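Local coordinates for uncharacterized protein MJ0690 (Methanocaldococcus jannaschii, PDB 3K32) that is of unknown function but is predicted to be a subunit of a tRNA methyltransferase, with a HUP-type alpha/beta fold, at residues 141-144 / 145-149; 96-99 / 100-104; 122-125 / 126-129. All blocks are in the same frame, centred on the assembly; numbering follows the deposited sequence.

Contact 1 of 3, residues 141-144 / 145-149; sequences FGYK and TLRHL
F141 meets the first turn of helix 143-153 with its ring. CD2 of F141 lies 4.0 Å from CG2 of T145, and this methyl sits at the ring edge, close to the ring plane. The same CD2 is 4.0 Å from CD1 of L149, one helical turn further on. T145 thus uses its two branches differently. CG2, anti to the backbone N, goes to the phenyl edge. OG1, beside the backbone N (chi1 -52°), takes the polar side. A water joins this hydroxyl to the backbone of G142: it accepts from G142 N at 2.9 Å and hydrogen-bonds to T145 OG1 at 2.8 Å. The hydroxyl also bonds to Q133 of the second subunit. On the outer face, R147 NH2 approaches the edge of the Y143 ring, 3.8 Å from CE1. The guanidinium stands almost upright to that ring, at 82°. K144 runs alongside R147, with its CG 3.7 Å from R147 NH2. Behind these side chains is the helix backbone. L146 N donates to G142 O at 2.9 Å, nearly straight, and R147 N and H148 N bond to Y143 O and K144 O. D112 accepts from Y143 N. L146 and L149 face helix 17-28, through D18 and L21. F141 packs on I135 of the second subunit, and T145 and L149 on its Y31, so the turn lies between helix 17-28 and the dimer partner.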
loop_
_atom_site.group_PDB
_atom_site.type_symbol
_atom_site.label_atom_id
_atom_site.label_comp_id
_atom_site.label_asym_id
_atom_site.label_seq_id
_atom_site.Cartn_x
_atom_site.Cartn_y
_atom_site.Cartn_z
ATOM N N PHE B 141 -0.627 4.311 0.885
ATOM C CA PHE B 141 -1.315 5.395 1.597
ATOM C C PHE B 141 -0.365 6.484 2.059
ATOM O O PHE B 141 0.653 6.218 2.675
ATOM C CB PHE B 141 -2.074 4.840 2.800
ATOM C CG PHE B 141 -3.072 3.799 2.434
ATOM C CD1 PHE B 141 -2.667 2.511 2.125
ATOM C CD2 PHE B 141 -4.415 4.105 2.365
ATOM C CE1 PHE B 141 -3.599 1.541 1.766
ATOM C CE2 PHE B 141 -5.348 3.146 1.997
ATOM C CZ PHE B 141 -4.939 1.865 1.699
ATOM N N GLY B 142 -0.701 7.723 1.753
ATOM C CA GLY B 142 0.165 8.822 2.117
ATOM C C GLY B 142 -0.164 9.454 3.452
ATOM O O GLY B 142 -1.255 9.258 4.013
ATOM N N TYR B 143 0.800 10.226 3.946
ATOM C CA TYR B 143 0.661 10.980 5.183
ATOM C C TYR B 143 -0.771 11.431 5.477
ATOM O O TYR B 143 -1.365 11.014 6.474
ATOM C CB TYR B 143 1.578 12.195 5.163
ATOM C CG TYR B 143 1.668 12.880 6.499
ATOM C CD1 TYR B 143 0.848 13.970 6.810
ATOM C CD2 TYR B 143 2.566 12.431 7.459
ATOM C CE1 TYR B 143 0.925 14.587 8.041
ATOM C CE2 TYR B 143 2.657 13.043 8.677
ATOM C CZ TYR B 143 1.835 14.114 8.973
ATOM O OH TYR B 143 1.945 14.704 10.209
ATOM N N LYS B 144 -1.321 12.288 4.625
ATOM C CA LYS B 144 -2.643 12.845 4.893
ATOM C C LYS B 144 -3.723 11.765 4.969
ATOM O O LYS B 144 -4.558 11.790 5.853
ATOM C CB LYS B 144 -3.015 13.933 3.880
ATOM C CG LYS B 144 -2.250 15.230 4.070
ATOM C CD LYS B 144 -1.177 15.396 3.005
ATOM C CE LYS B 144 -1.764 15.890 1.687
ATOM N NZ LYS B 144 -2.189 17.314 1.781
ATOM N N THR B 145 -3.693 10.804 4.059
ATOM C CA THR B 145 -4.680 9.732 4.091
ATOM C C THR B 145 -4.639 8.922 5.402
ATOM O O THR B 145 -5.683 8.588 5.976
ATOM C CB THR B 145 -4.531 8.800 2.879
ATOM O OG1 THR B 145 -4.524 9.587 1.684
ATOM C CG2 THR B 145 -5.682 7.826 2.831
ATOM N N LEU B 146 -3.427 8.611 5.857
ATOM C CA LEU B 146 -3.207 7.911 7.118
ATOM C C LEU B 146 -3.661 8.735 8.309
ATOM O O LEU B 146 -4.213 8.193 9.276
ATOM C CB LEU B 146 -1.725 7.563 7.295
ATOM C CG LEU B 146 -1.148 6.199 6.886
ATOM C CD1 LEU B 146 -1.991 5.461 5.863
ATOM C CD2 LEU B 146 0.297 6.345 6.396
ATOM N N ARG B 147 -3.410 10.042 8.262
ATOM C CA ARG B 147 -3.822 10.893 9.368
ATOM C C ARG B 147 -5.342 10.790 9.490
ATOM O O ARG B 147 -5.878 10.627 10.584
ATOM C CB ARG B 147 -3.392 12.339 9.151
ATOM C CG ARG B 147 -3.395 13.167 10.414
ATOM C CD ARG B 147 -3.851 14.601 10.179
ATOM N NE ARG B 147 -2.925 15.386 9.367
ATOM C CZ ARG B 147 -3.216 15.887 8.169
ATOM N NH1 ARG B 147 -4.412 15.681 7.626
ATOM N NH2 ARG B 147 -2.310 16.597 7.510
ATOM N N HIS B 148 -6.030 10.838 8.353
ATOM C CA HIS B 148 -7.487 10.755 8.349
ATOM C C HIS B 148 -8.014 9.415 8.828
ATOM O O HIS B 148 -8.995 9.364 9.566
ATOM C CB HIS B 148 -8.059 11.058 6.962
ATOM C CG HIS B 148 -9.463 10.566 6.772
ATOM N ND1 HIS B 148 -9.747 9.350 6.188
ATOM C CD2 HIS B 148 -10.655 11.119 7.095
ATOM C CE1 HIS B 148 -11.058 9.181 6.146
ATOM N NE2 HIS B 148 -11.634 10.238 6.690
ATOM N N LEU B 149 -7.377 8.333 8.385
ATOM C CA LEU B 149 -7.804 6.989 8.757
ATOM C C LEU B 149 -7.622 6.718 10.250
ATOM O O LEU B 149 -8.496 6.135 10.899
ATOM C CB LEU B 149 -7.065 5.938 7.923
ATOM C CG LEU B 149 -7.510 5.750 6.462
ATOM C CD1 LEU B 149 -6.467 4.989 5.669
ATOM C CD2 LEU B 149 -8.857 5.055 6.360
HETATM O O HOH W 1 -2.854 8.199 -0.090
#

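Contact 2 of 3, residues 96-99 / 100-104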
loop_
_atom_site.group_PDB
_atom_site.type_symbol
_atom_site.label_atom_id
_atom_site.label_comp_id
_atom_site.label_asym_id
_atom_site.label_seq_id
_atom_site.Cartn_x
_atom_site.Cartn_y
_atom_site.Cartn_z
ATOM N N GLU B 96 15.054 -10.631 7.511
ATOM C CA GLU B 96 15.773 -11.862 7.126
ATOM C C GLU B 96 15.603 -12.957 8.162
ATOM O O GLU B 96 15.358 -14.115 7.819
ATOM C CB GLU B 96 17.277 -11.632 6.960
ATOM C CG GLU B 96 17.671 -10.741 5.828
ATOM C CD GLU B 96 17.426 -11.361 4.473
ATOM O OE1 GLU B 96 17.759 -12.548 4.282
ATOM O OE2 GLU B 96 16.908 -10.647 3.593
ATOM N N ILE B 97 15.773 -12.587 9.427
ATOM C CA ILE B 97 15.641 -13.529 10.530
ATOM C C ILE B 97 14.212 -14.047 10.645
ATOM O O ILE B 97 13.986 -15.246 10.732
ATOM C CB ILE B 97 16.061 -12.889 11.872
ATOM C CG1 ILE B 97 17.546 -12.493 11.843
ATOM C CG2 ILE B 97 15.782 -13.841 13.024
ATOM C CD1 ILE B 97 18.023 -11.794 13.111
ATOM N N LEU B 98 13.253 -13.136 10.648
ATOM C CA LEU B 98 11.858 -13.517 10.812
ATOM C C LEU B 98 11.347 -14.314 9.622
ATOM O O LEU B 98 10.474 -15.162 9.765
ATOM C CB LEU B 98 10.991 -12.280 11.062
ATOM C CG LEU B 98 10.999 -11.764 12.509
ATOM C CD1 LEU B 98 10.538 -12.844 13.434
ATOM C CD2 LEU B 98 12.388 -11.339 12.933
ATOM N N ALA B 99 11.917 -14.063 8.452
ATOM C CA ALA B 99 11.518 -14.784 7.241
ATOM C C ALA B 99 11.869 -16.277 7.240
ATOM O O ALA B 99 11.442 -17.009 6.365
ATOM C CB ALA B 99 12.081 -14.102 6.000
ATOM N N ASP B 100 12.676 -16.719 8.199
ATOM C CA ASP B 100 12.995 -18.142 8.323
ATOM C C ASP B 100 11.912 -18.847 9.115
ATOM O O ASP B 100 11.777 -20.070 9.029
ATOM C CB ASP B 100 14.369 -18.372 8.993
ATOM C CG ASP B 100 15.550 -17.972 8.093
ATOM O OD1 ASP B 100 15.489 -18.205 6.870
ATOM O OD2 ASP B 100 16.551 -17.429 8.609
ATOM N N GLU B 101 11.130 -18.078 9.875
ATOM C CA GLU B 101 10.130 -18.648 10.778
ATOM C C GLU B 101 8.675 -18.459 10.342
ATOM O O GLU B 101 7.834 -19.287 10.662
ATOM C CB GLU B 101 10.310 -18.108 12.201
ATOM C CG GLU B 101 11.526 -18.659 12.928
ATOM C CD GLU B 101 12.391 -17.562 13.539
ATOM O OE1 GLU B 101 13.635 -17.684 13.483
ATOM O OE2 GLU B 101 11.830 -16.575 14.066
ATOM N N TYR B 102 8.366 -17.369 9.648
ATOM C CA TYR B 102 6.978 -17.108 9.273
ATOM C C TYR B 102 6.891 -16.821 7.787
ATOM O O TYR B 102 7.585 -15.952 7.271
ATOM C CB TYR B 102 6.397 -15.918 10.045
ATOM C CG TYR B 102 6.688 -15.932 11.520
ATOM C CD1 TYR B 102 5.855 -16.608 12.402
ATOM C CD2 TYR B 102 7.793 -15.265 12.035
ATOM C CE1 TYR B 102 6.114 -16.632 13.753
ATOM C CE2 TYR B 102 8.059 -15.282 13.387
ATOM C CZ TYR B 102 7.215 -15.972 14.239
ATOM O OH TYR B 102 7.472 -15.999 15.581
ATOM N N SER B 103 6.025 -17.541 7.099
ATOM C CA SER B 103 5.966 -17.426 5.655
ATOM C C SER B 103 5.127 -16.239 5.188
ATOM O O SER B 103 5.162 -15.908 4.012
ATOM C CB SER B 103 5.454 -18.718 5.044
ATOM O OG SER B 103 4.193 -19.038 5.599
ATOM N N ILE B 104 4.376 -15.607 6.095
ATOM C CA ILE B 104 3.651 -14.380 5.755
ATOM C C ILE B 104 3.939 -13.225 6.718
ATOM O O ILE B 104 3.396 -13.157 7.810
ATOM C CB ILE B 104 2.142 -14.592 5.637
ATOM C CG1 ILE B 104 1.845 -15.774 4.713
ATOM C CG2 ILE B 104 1.482 -13.325 5.117
ATOM C CD1 ILE B 104 0.396 -15.876 4.300
#
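L98 lies alongside Y102, both side chains pointing the same way. Its CD1 methyl meets the ring at the edge, near the ring plane, 3.5 Å from Y102 CE2. The ring has CG beside the backbone N (chi1 -46°), which brings CD2 of Y102 to 3.5 Å from L98 O. CB of E101 lies over one ring face, offset toward the rim. The carbonyl of L98 takes two donors. Y102 N comes nearly head-on to L98 O at 3.1 Å. E101 N, 3.0 Å from L98 O, stands well above the carbonyl plane. D100 N makes a similar bond to I97 O, 3.2 Å long and also above the plane. The i to i+3 bonds fit a chain that is tightening as it leaves helix 84-98. E96 and D100 look to other partners: E96 to R129, and D100 to K130 in a salt bridge. Y102 OH hydrogen-bonds to K61, and its ring meets that of H10. L98 and Y102 both pack on I63 of strand 59-64, while A99 touches K130 of helix 120-130. The turn carries the chain from helix 84-98 into strand 104-106, where I104 pairs through its backbone with H10.

Contact 3 of 3, residues 122-125 / 126-129; sequences EIQS and LEMR
S125 and R129, one helical turn apart, are joined by a side-chain bond. R129 NE donates to S125 OG at 2.8 Å, with an N-H...O angle of 162°. The hydroxyl lies at the guanidinium edge, only 9° out of its plane. S125 holds OG anti to its own N (chi1 180°), which carries the oxygen toward the following turn. R129 bends at chi3, and its CD passes 3.6 Å from S125 OG. The backbone repeats the link, since R129 N donates to S125 O at 2.9 Å. NH2, beside NE on that edge, goes on to E96 of helix 84-98 in a salt bridge. The serine thus fixes one edge of a group whose charge is met by the glutamate. An alanine here removes that oxygen, and the guanidinium is likely to be freer to turn away from E96. L126, the next residue, is buried; its N bonds to E122 O at 3.0 Å, and its side chain packs on I132. On another face, E127 lies beside I123, with CG 4.2 Å from I123 CG2. Its carboxylate accepts from Y134 N and forms a salt bridge with R111 of the second subunit. The S125-R129 and I123-E127 pairs are i to i+4 neighbours of a regular alpha-helix, here helix 120-130. It is the crossover helix of a beta-alpha-beta unit between the parallel strands 104-106 and 133-135.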
loop_
_atom_site.group_PDB
_atom_site.type_symbol
_atom_site.label_atom_id
_atom_site.label_comp_id
_atom_site.label_asym_id
_atom_site.label_seq_id
_atom_site.Cartn_x
_atom_site.Cartn_y
_atom_site.Cartn_z
ATOM N N GLU B 122 14.803 -5.461 -3.439
ATOM C CA GLU B 122 15.063 -6.121 -2.169
ATOM C C GLU B 122 13.895 -7.010 -1.811
ATOM O O GLU B 122 14.087 -8.111 -1.292
ATOM C CB GLU B 122 15.320 -5.114 -1.055
ATOM C CG GLU B 122 16.618 -4.389 -1.231
ATOM C CD GLU B 122 16.775 -3.238 -0.261
ATOM O OE1 GLU B 122 15.785 -2.497 -0.025
ATOM O OE2 GLU B 122 17.898 -3.081 0.258
ATOM N N ILE B 123 12.684 -6.529 -2.087
ATOM C CA ILE B 123 11.498 -7.328 -1.813
ATOM C C ILE B 123 11.456 -8.608 -2.629
ATOM O O ILE B 123 11.173 -9.670 -2.089
ATOM C CB ILE B 123 10.194 -6.540 -2.008
ATOM C CG1 ILE B 123 10.011 -5.568 -0.851
ATOM C CG2 ILE B 123 8.986 -7.496 -2.080
ATOM C CD1 ILE B 123 8.914 -4.593 -1.048
ATOM N N GLN B 124 11.744 -8.523 -3.921
ATOM C CA GLN B 124 11.609 -9.704 -4.761
ATOM C C GLN B 124 12.596 -10.749 -4.315
ATOM O O GLN B 124 12.282 -11.934 -4.292
ATOM C CB GLN B 124 11.784 -9.376 -6.243
ATOM C CG GLN B 124 10.597 -8.641 -6.848
ATOM C CD GLN B 124 9.275 -9.409 -6.709
ATOM O OE1 GLN B 124 8.200 -8.868 -6.981
ATOM N NE2 GLN B 124 9.356 -10.675 -6.292
ATOM N N SER B 125 13.783 -10.283 -3.930
ATOM C CA SER B 125 14.851 -11.147 -3.452
ATOM C C SER B 125 14.425 -11.853 -2.172
ATOM O O SER B 125 14.528 -13.076 -2.063
ATOM C CB SER B 125 16.125 -10.334 -3.197
ATOM O OG SER B 125 17.181 -11.153 -2.718
ATOM N N LEU B 126 13.949 -11.066 -1.211
ATOM C CA LEU B 126 13.480 -11.575 0.070
ATOM C C LEU B 126 12.404 -12.650 -0.098
ATOM O O LEU B 126 12.453 -13.700 0.541
ATOM C CB LEU B 126 12.952 -10.412 0.922
ATOM C CG LEU B 126 12.739 -10.606 2.423
ATOM C CD1 LEU B 126 11.414 -11.271 2.689
ATOM C CD2 LEU B 126 13.880 -11.409 3.038
ATOM N N GLU B 127 11.439 -12.399 -0.969
ATOM C CA GLU B 127 10.359 -13.356 -1.170
ATOM C C GLU B 127 10.807 -14.639 -1.874
ATOM O O GLU B 127 10.320 -15.729 -1.579
ATOM C CB GLU B 127 9.224 -12.723 -1.956
ATOM C CG GLU B 127 8.569 -11.568 -1.269
ATOM C CD GLU B 127 7.192 -11.333 -1.834
ATOM O OE1 GLU B 127 6.941 -11.851 -2.937
ATOM O OE2 GLU B 127 6.358 -10.663 -1.189
HETATM N N MSE B 128 11.728 -14.511 -2.815
HETATM C CA MSE B 128 12.165 -15.672 -3.564
HETATM C C MSE B 128 13.162 -16.528 -2.789
HETATM O O MSE B 128 13.150 -17.752 -2.900
HETATM C CB MSE B 128 12.749 -15.263 -4.915
HETATM C CG MSE B 128 13.402 -16.431 -5.646
HETATM SE SE MSE B 128 14.203 -15.910 -7.329
HETATM C CE MSE B 128 12.614 -15.110 -8.153
ATOM N N ARG B 129 14.020 -15.880 -2.007
ATOM C CA ARG B 129 15.052 -16.584 -1.262
ATOM C C ARG B 129 14.454 -17.310 -0.073
ATOM O O ARG B 129 14.922 -18.380 0.320
ATOM C CB ARG B 129 16.129 -15.617 -0.777
ATOM C CG ARG B 129 17.099 -15.150 -1.864
ATOM C CD ARG B 129 18.213 -14.270 -1.288
ATOM N NE ARG B 129 17.689 -13.052 -0.677
ATOM C CZ ARG B 129 17.641 -12.828 0.634
ATOM N NH1 ARG B 129 18.099 -13.734 1.485
ATOM N NH2 ARG B 129 17.136 -11.699 1.098
#

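In the fold
Contacts 2 and 3 are neighbours, their centres about 12 Å apart. They meet through the E96-R129 salt bridge, which ties helix 84-98 to helix 120-130. Contact 1 is separate, its centre about 29 Å from that of contact 2 and about 28 Å from that of contact 3. All three are partly buried, and contact 1 has the largest share of buried residues. Contact 1 lies near the beginning of helix 143-153, with an aromatic-aliphatic cluster and a water. Contact 2 lies where the chain leaves helix 84-98, with a shared carbonyl, and contact 3 continues a helix with a serine-arginine bond. Contacts 1 and 3 both reach the second subunit; contact 2 stays within its own chain.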